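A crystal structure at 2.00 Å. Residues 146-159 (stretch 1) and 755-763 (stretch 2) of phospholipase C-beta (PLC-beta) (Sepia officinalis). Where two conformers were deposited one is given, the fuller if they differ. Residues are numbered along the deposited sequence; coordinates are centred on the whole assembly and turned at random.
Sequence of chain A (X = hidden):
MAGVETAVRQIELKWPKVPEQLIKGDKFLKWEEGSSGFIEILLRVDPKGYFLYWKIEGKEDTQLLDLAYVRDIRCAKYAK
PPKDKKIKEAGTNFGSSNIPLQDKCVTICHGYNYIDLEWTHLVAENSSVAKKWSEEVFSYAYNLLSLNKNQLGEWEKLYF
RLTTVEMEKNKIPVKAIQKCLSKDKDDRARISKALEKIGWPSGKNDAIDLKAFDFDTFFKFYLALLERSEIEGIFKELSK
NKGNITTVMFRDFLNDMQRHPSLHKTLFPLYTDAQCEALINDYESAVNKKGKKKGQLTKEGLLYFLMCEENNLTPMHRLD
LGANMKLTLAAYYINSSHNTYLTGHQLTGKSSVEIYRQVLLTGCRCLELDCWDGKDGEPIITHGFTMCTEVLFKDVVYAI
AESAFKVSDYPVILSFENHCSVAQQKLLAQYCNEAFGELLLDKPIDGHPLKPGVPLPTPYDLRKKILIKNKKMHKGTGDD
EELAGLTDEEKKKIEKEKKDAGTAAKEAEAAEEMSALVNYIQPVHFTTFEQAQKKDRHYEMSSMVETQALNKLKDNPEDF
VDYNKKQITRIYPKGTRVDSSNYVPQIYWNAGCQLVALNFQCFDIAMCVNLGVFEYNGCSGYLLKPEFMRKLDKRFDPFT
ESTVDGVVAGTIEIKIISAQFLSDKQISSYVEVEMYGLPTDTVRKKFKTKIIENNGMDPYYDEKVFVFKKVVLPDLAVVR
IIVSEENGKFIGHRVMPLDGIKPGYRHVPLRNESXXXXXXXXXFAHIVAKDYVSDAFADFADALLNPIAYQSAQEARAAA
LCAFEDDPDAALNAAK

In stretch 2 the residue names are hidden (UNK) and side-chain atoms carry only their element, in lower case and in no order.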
# COMPACT_ATOMS: atom_id res chain seq x y z
N SER A 146 -11.23 4.21 5.73
CA SER A 146 -12.07 3.42 4.82
C SER A 146 -11.29 2.23 4.25
O SER A 146 -11.80 1.11 4.21
CB SER A 146 -12.58 4.29 3.67
OG SER A 146 -13.37 3.53 2.77
N LEU A 147 -10.05 2.49 3.84
CA LEU A 147 -9.17 1.45 3.31
C LEU A 147 -8.77 0.38 4.34
O LEU A 147 -8.37 -0.72 3.95
CB LEU A 147 -7.91 2.10 2.74
CG LEU A 147 -8.12 2.93 1.47
CD1 LEU A 147 -6.83 3.66 1.10
CD2 LEU A 147 -8.63 2.06 0.32
N ASN A 148 -8.87 0.70 5.63
CA ASN A 148 -8.48 -0.22 6.70
C ASN A 148 -9.63 -0.76 7.55
O ASN A 148 -9.38 -1.34 8.62
CB ASN A 148 -7.48 0.48 7.62
CG ASN A 148 -6.10 0.53 7.02
OD1 ASN A 148 -5.29 -0.34 7.29
ND2 ASN A 148 -5.85 1.51 6.17
N LYS A 149 -10.87 -0.62 7.09
CA LYS A 149 -12.00 -1.02 7.92
C LYS A 149 -12.06 -2.54 8.12
O LYS A 149 -11.59 -3.32 7.28
CB LYS A 149 -13.32 -0.47 7.38
CG LYS A 149 -13.76 -0.99 6.04
CD LYS A 149 -14.90 -0.12 5.50
CE LYS A 149 -15.16 -0.37 4.03
NZ LYS A 149 -13.94 -0.13 3.20
N ASN A 150 -12.61 -2.94 9.26
CA ASN A 150 -12.71 -4.34 9.64
C ASN A 150 -13.89 -4.96 8.88
O ASN A 150 -14.58 -4.27 8.14
CB ASN A 150 -12.87 -4.46 11.17
CG ASN A 150 -12.44 -5.82 11.71
OD1 ASN A 150 -12.09 -6.73 10.95
ND2 ASN A 150 -12.47 -5.97 13.03
N GLN A 151 -14.11 -6.26 9.07
CA GLN A 151 -15.13 -6.97 8.30
C GLN A 151 -16.56 -6.44 8.47
O GLN A 151 -17.32 -6.42 7.50
CB GLN A 151 -15.10 -8.47 8.61
CG GLN A 151 -15.82 -9.31 7.57
CD GLN A 151 -15.74 -10.79 7.88
OE1 GLN A 151 -16.77 -11.44 8.13
NE2 GLN A 151 -14.53 -11.33 7.87
N LEU A 152 -16.93 -6.01 9.68
CA LEU A 152 -18.25 -5.40 9.91
C LEU A 152 -18.44 -4.13 9.07
O LEU A 152 -19.52 -3.88 8.54
CB LEU A 152 -18.48 -5.08 11.39
CG LEU A 152 -19.90 -4.62 11.76
CD1 LEU A 152 -20.90 -5.76 11.60
CD2 LEU A 152 -19.93 -4.08 13.19
N GLY A 153 -17.38 -3.34 8.96
CA GLY A 153 -17.38 -2.18 8.07
C GLY A 153 -17.58 -2.55 6.61
O GLY A 153 -18.25 -1.82 5.87
N GLU A 154 -16.99 -3.67 6.19
CA GLU A 154 -17.19 -4.15 4.82
C GLU A 154 -18.60 -4.69 4.61
O GLU A 154 -19.13 -4.62 3.51
CB GLU A 154 -16.15 -5.22 4.45
CG GLU A 154 -14.75 -4.67 4.24
CD GLU A 154 -14.60 -3.80 2.98
OE1 GLU A 154 -15.53 -3.75 2.14
OE2 GLU A 154 -13.55 -3.16 2.84
N TRP A 155 -19.18 -5.24 5.67
CA TRP A 155 -20.56 -5.71 5.64
C TRP A 155 -21.49 -4.50 5.50
O TRP A 155 -22.46 -4.56 4.75
CB TRP A 155 -20.88 -6.51 6.90
CG TRP A 155 -22.09 -7.37 6.79
CD1 TRP A 155 -23.22 -7.30 7.56
CD2 TRP A 155 -22.30 -8.44 5.87
NE1 TRP A 155 -24.12 -8.26 7.17
CE2 TRP A 155 -23.58 -8.97 6.13
CE3 TRP A 155 -21.53 -9.00 4.84
CZ2 TRP A 155 -24.11 -10.04 5.41
CZ3 TRP A 155 -22.05 -10.07 4.12
CH2 TRP A 155 -23.34 -10.57 4.41
N GLU A 156 -21.17 -3.42 6.21
CA GLU A 156 -21.92 -2.17 6.11
C GLU A 156 -21.79 -1.53 4.71
O GLU A 156 -22.75 -0.96 4.21
CB GLU A 156 -21.47 -1.19 7.19
CG GLU A 156 -22.35 0.05 7.32
CD GLU A 156 -21.80 1.07 8.31
OE1 GLU A 156 -20.58 1.30 8.34
OE2 GLU A 156 -22.61 1.65 9.05
N LYS A 157 -20.61 -1.62 4.11
CA LYS A 157 -20.41 -1.18 2.72
C LYS A 157 -21.36 -1.90 1.76
O LYS A 157 -22.01 -1.27 0.92
CB LYS A 157 -18.96 -1.42 2.29
CG LYS A 157 -18.67 -1.11 0.83
CD LYS A 157 -17.18 -0.94 0.58
CE LYS A 157 -16.88 -0.86 -0.91
NZ LYS A 157 -15.45 -0.54 -1.18
N LEU A 158 -21.43 -3.22 1.89
CA LEU A 158 -22.38 -4.02 1.12
C LEU A 158 -23.82 -3.58 1.40
O LEU A 158 -24.63 -3.49 0.47
CB LEU A 158 -22.21 -5.52 1.44
CG LEU A 158 -23.17 -6.50 0.77
CD1 LEU A 158 -23.07 -6.40 -0.75
CD2 LEU A 158 -22.89 -7.92 1.24
N TYR A 159 -24.12 -3.32 2.67
CA TYR A 159 -25.45 -2.84 3.07
C TYR A 159 -25.79 -1.54 2.35
O TYR A 159 -26.91 -1.38 1.84
CB TYR A 159 -25.54 -2.64 4.59
CG TYR A 159 -26.85 -2.04 5.04
CD1 TYR A 159 -27.97 -2.83 5.24
CD2 TYR A 159 -26.97 -0.67 5.26
CE1 TYR A 159 -29.18 -2.28 5.65
CE2 TYR A 159 -28.18 -0.10 5.67
CZ TYR A 159 -29.27 -0.92 5.86
OH TYR A 159 -30.47 -0.38 6.27
N UNK A 755 -2.16 -3.47 -2.68
CA UNK A 755 -2.57 -3.18 -1.30
C UNK A 755 -3.90 -2.44 -1.19
O UNK A 755 -4.14 -1.75 -0.20
n UNK A 755 -1.23 -1.69 1.79
o UNK A 755 -1.86 -3.81 1.42
c UNK A 755 -1.54 -2.70 0.99
c UNK A 755 -1.47 -2.43 -0.52
N UNK A 756 -4.78 -2.60 -2.18
CA UNK A 756 -6.15 -2.12 -2.05
C UNK A 756 -7.05 -3.26 -1.56
O UNK A 756 -6.78 -4.43 -1.85
c UNK A 756 -6.03 -0.18 -3.74
c UNK A 756 -6.59 3.10 -3.89
c UNK A 756 -6.67 -1.53 -3.37
n UNK A 756 -6.04 4.28 -4.16
n UNK A 756 -7.77 2.79 -4.43
n UNK A 756 -5.94 2.24 -3.11
c UNK A 756 -6.42 0.91 -2.73
N UNK A 757 -8.13 -2.93 -0.83
CA UNK A 757 -9.00 -3.96 -0.26
C UNK A 757 -9.71 -4.83 -1.30
O UNK A 757 -10.22 -4.32 -2.30
c UNK A 757 -9.54 -1.77 0.60
c UNK A 757 -10.04 -3.15 0.54
c UNK A 757 -8.63 -1.57 -0.55
N UNK A 758 -9.72 -6.13 -1.06
CA UNK A 758 -10.60 -7.03 -1.80
C UNK A 758 -12.06 -6.76 -1.45
O UNK A 758 -12.94 -7.01 -2.27
c UNK A 758 -10.28 -8.50 -1.48
c UNK A 758 -7.91 -8.55 -2.22
c UNK A 758 -9.19 -10.69 -2.04
c UNK A 758 -9.25 -9.20 -2.37
N UNK A 759 -12.31 -6.28 -0.24
CA UNK A 759 -13.66 -6.08 0.27
C UNK A 759 -13.94 -7.01 1.44
O UNK A 759 -13.21 -7.00 2.44
N UNK A 760 -14.96 -7.84 1.30
CA UNK A 760 -15.36 -8.77 2.36
C UNK A 760 -14.34 -9.88 2.62
O UNK A 760 -14.32 -10.45 3.72
c UNK A 760 -16.72 -9.40 2.03
c UNK A 760 -17.93 -8.48 2.21
c UNK A 760 -18.17 -8.22 3.67
c UNK A 760 -19.17 -9.10 1.56
N UNK A 761 -13.50 -10.20 1.63
CA UNK A 761 -12.54 -11.30 1.77
C UNK A 761 -11.64 -11.08 2.97
O UNK A 761 -10.96 -10.06 3.07
c UNK A 761 -11.70 -11.46 0.49
N UNK A 762 -11.67 -12.03 3.91
CA UNK A 762 -10.96 -11.91 5.17
C UNK A 762 -10.47 -13.27 5.67
O UNK A 762 -11.07 -14.30 5.36
c UNK A 762 -11.88 -11.32 6.25
o UNK A 762 -12.48 -10.10 5.83
N UNK A 763 -9.39 -13.24 6.43
CA UNK A 763 -8.94 -14.40 7.19
C UNK A 763 -9.20 -14.10 8.67
O UNK A 763 -9.00 -12.97 9.12
c UNK A 763 -7.24 -15.25 5.54
c UNK A 763 -6.90 -15.69 7.99
c UNK A 763 -7.44 -14.70 6.95

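Position 755 carries two side-chain carbons, the second bearing one oxygen and one nitrogen, and none of these atoms comes near stretch 1. This short carboxamide could equally suit a carboxylate by shape, but the elements make it Asn755. Its polar atoms are hydrogen-bonded elsewhere in the structure.

Position 756 has three carbons in a row, the third 3.9 Å from CD2 of Leu147, then a nitrogen, and then a carbon carrying two further nitrogens, the planar guanidinium of an arginine. Arg756 folds its chain with chi1 and chi2 both m, and the atom near Leu147 is its CD. The contact is carbon to carbon; the guanidinium nitrogens are hydrogen-bonded elsewhere in the structure.

At position 757 three carbons close a ring onto the backbone nitrogen. CB points toward stretch 1, and the ring packs against the end of the first helix, one carbon 3.7 Å from Leu147 CD2 and another 3.7 Å from Leu147 O. The residue is Pro757, and these two atoms are its CD and CG.

Position 758 shows four carbons, forked at the second; they point away and make no contact with stretch 1. The pattern is that of leucine, Leu758.

Position 759 has no side-chain atoms, and its backbone O comes within 3.3 Å of Glu154 CG. This is Gly759. With phi/psi of 114/-121°, a CB would be jammed against the carbonyl oxygen of Leu758, so the backbone itself calls for glycine. The chain turns here.

Position 760 again has four carbons forked at the second, one branch end lying 3.6 Å from Trp155 CE3 and 3.7 Å from Glu154 CB, the other 3.9 Å from Leu158 CD2. This is Leu760. The first of these atoms, CD2, meets the tryptophan ring at its edge, near the ring plane; the second is CD1.

Position 761 bears one carbon, directed away from stretch 1: Ala761.

Position 762 has one carbon, CB, 3.1 Å from Gln151 NE2, followed by one oxygen, hence Ser762. Its OG donates a hydrogen bond to Leu760 O (2.8 Å), bracing the turn.

Position 763 has one carbon carrying two others, a fork that points away: Val763.

The contact buries 478 Å² and rests chiefly on apolar packing. Pro757 meets Leu147 where the first helix ends, and Leu760, which has the largest covered area, lies along Glu154, Trp155 and Leu158 of the second. Within stretch 1, Lys149 NZ bonds to Ser146 O (2.7 Å) and forms a salt bridge with Glu154 OE2 (3.1 Å), tying the helices together and pairing the glutamate's charge with a lysine.

Stretch 2 (755-763) NRPLGLASV
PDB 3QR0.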